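Local structure of hypothetical protein Llacc01001955 (Lactococcus lactis, 1ZUJ) at residues Leu30-Leu34 / Ile74-Leu78. The protein is a Dps protein that assembles as a dodecamer and probably binds DNA and protects it during oxidative stress. Residues are numbered along the deposited sequence.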
loop_
_atom_site.group_PDB
_atom_site.type_symbol
_atom_site.label_atom_id
_atom_site.label_comp_id
_atom_site.label_asym_id
_atom_site.label_seq_id
_atom_site.Cartn_x
_atom_site.Cartn_y
_atom_site.Cartn_z
ATOM N N LEU A 30 -11.011 6.377 37.722
ATOM C CA LEU A 30 -10.573 5.665 36.529
ATOM C C LEU A 30 -10.207 4.221 36.829
ATOM O O LEU A 30 -10.574 3.330 36.080
ATOM C CB LEU A 30 -9.388 6.372 35.868
ATOM C CG LEU A 30 -9.759 7.591 35.015
ATOM C CD1 LEU A 30 -8.507 8.305 34.518
ATOM C CD2 LEU A 30 -10.663 7.202 33.838
ATOM N N SER A 31 -9.483 3.972 37.911
ATOM C CA SER A 31 -9.132 2.592 38.281
ATOM C C SER A 31 -10.348 1.644 38.208
ATOM O O SER A 31 -10.192 0.433 38.021
ATOM C CB SER A 31 -8.491 2.540 39.679
ATOM O OG SER A 31 -9.469 2.354 40.693
ATOM N N HIS A 32 -11.544 2.211 38.367
ATOM C CA HIS A 32 -12.798 1.473 38.187
ATOM C C HIS A 32 -13.169 1.318 36.715
ATOM O O HIS A 32 -13.540 0.236 36.286
ATOM C CB HIS A 32 -13.939 2.155 38.944
ATOM C CG HIS A 32 -13.604 2.438 40.371
ATOM N ND1 HIS A 32 -13.636 1.468 41.347
ATOM C CD2 HIS A 32 -13.178 3.570 40.976
ATOM C CE1 HIS A 32 -13.261 1.997 42.499
ATOM N NE2 HIS A 32 -12.974 3.270 42.301
ATOM N N VAL A 33 -13.077 2.404 35.954
ATOM C CA VAL A 33 -13.217 2.348 34.498
ATOM C C VAL A 33 -12.242 1.335 33.888
ATOM O O VAL A 33 -12.667 0.331 33.326
ATOM C CB VAL A 33 -13.010 3.739 33.858
ATOM C CG1 VAL A 33 -12.872 3.630 32.340
ATOM C CG2 VAL A 33 -14.162 4.667 34.230
ATOM N N LEU A 34 -10.944 1.589 33.994
ATOM C CA LEU A 34 -9.953 0.618 33.546
ATOM C C LEU A 34 -10.333 -0.803 33.957
ATOM O O LEU A 34 -10.134 -1.757 33.206
ATOM C CB LEU A 34 -8.586 0.961 34.114
ATOM C CG LEU A 34 -7.950 2.228 33.542
ATOM C CD1 LEU A 34 -7.476 3.139 34.668
ATOM C CD2 LEU A 34 -6.792 1.900 32.579
ATOM N N ILE A 74 -5.479 4.829 28.159
ATOM C CA ILE A 74 -5.837 5.520 29.397
ATOM C C ILE A 74 -4.734 5.309 30.426
ATOM O O ILE A 74 -4.259 6.265 31.054
ATOM C CB ILE A 74 -7.170 4.997 29.934
ATOM C CG1 ILE A 74 -8.318 5.451 29.023
ATOM C CG2 ILE A 74 -7.386 5.456 31.376
ATOM C CD1 ILE A 74 -8.504 6.959 28.938
ATOM N N SER A 75 -4.351 4.043 30.582
ATOM C CA SER A 75 -3.169 3.658 31.338
ATOM C C SER A 75 -1.971 4.546 31.001
ATOM O O SER A 75 -1.455 5.223 31.871
ATOM C CB SER A 75 -2.820 2.184 31.095
ATOM O OG SER A 75 -3.846 1.311 31.560
ATOM N N GLU A 76 -1.554 4.588 29.740
ATOM C CA GLU A 76 -0.308 5.285 29.382
ATOM C C GLU A 76 -0.349 6.778 29.700
ATOM O O GLU A 76 0.692 7.424 29.739
ATOM C CB GLU A 76 0.062 5.074 27.904
ATOM C CG GLU A 76 0.696 3.722 27.610
ATOM C CD GLU A 76 1.949 3.814 26.748
ATOM O OE1 GLU A 76 3.070 3.612 27.275
ATOM O OE2 GLU A 76 1.812 4.046 25.525
ATOM N N GLN A 77 -1.540 7.317 29.927
ATOM C CA GLN A 77 -1.706 8.727 30.276
ATOM C C GLN A 77 -1.768 8.950 31.791
ATOM O O GLN A 77 -1.705 10.096 32.251
ATOM C CB GLN A 77 -2.992 9.260 29.644
ATOM C CG GLN A 77 -2.871 10.594 28.900
ATOM C CD GLN A 77 -3.050 10.432 27.411
ATOM O OE1 GLN A 77 -2.358 11.085 26.632
ATOM N NE2 GLN A 77 -3.970 9.554 27.008
ATOM N N LEU A 78 -1.973 7.857 32.534
ATOM C CA LEU A 78 -1.758 7.805 33.987
ATOM C C LEU A 78 -0.270 7.555 34.294
ATOM O O LEU A 78 0.406 8.469 34.754
ATOM C CB LEU A 78 -2.635 6.733 34.647
ATOM C CG LEU A 78 -4.079 7.064 35.055
ATOM C CD1 LEU A 78 -4.517 8.480 34.708
ATOM C CD2 LEU A 78 -5.056 6.065 34.450
#
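Apolar side chains make most of this contact. L34 makes the most contacts, reaching I74, S75 and L78: its CD2 is 3.8 Å from I74 CG2, and its CD1 is 3.8 Å from L78 CD2. L30, one turn earlier, meets L78 through the two CD1 atoms, 4.0 Å apart, and touches I74 more loosely. I74 and L78 are also one turn apart, so each helix offers an i, i+4 pair. The segments run roughly antiparallel, at 148°, with axes 11.4 Å apart. That spacing is wide, and the long side chains bridge it. Helices 26-50 and 54-80 form an antiparallel hairpin of the four-helix bundle, the ferritin-like fold of Dps proteins. Helices 110-131 and 141-165 complete the bundle; L143 of the latter packs on L30 and L78. No hydrogen bond crosses between the segments. S75 OG lies 3.2 Å from L34 CD2 but is hydrogen-bonded to F71 O in its own helix. On the same helix, E76 forms a salt bridge with R61 of a second subunit.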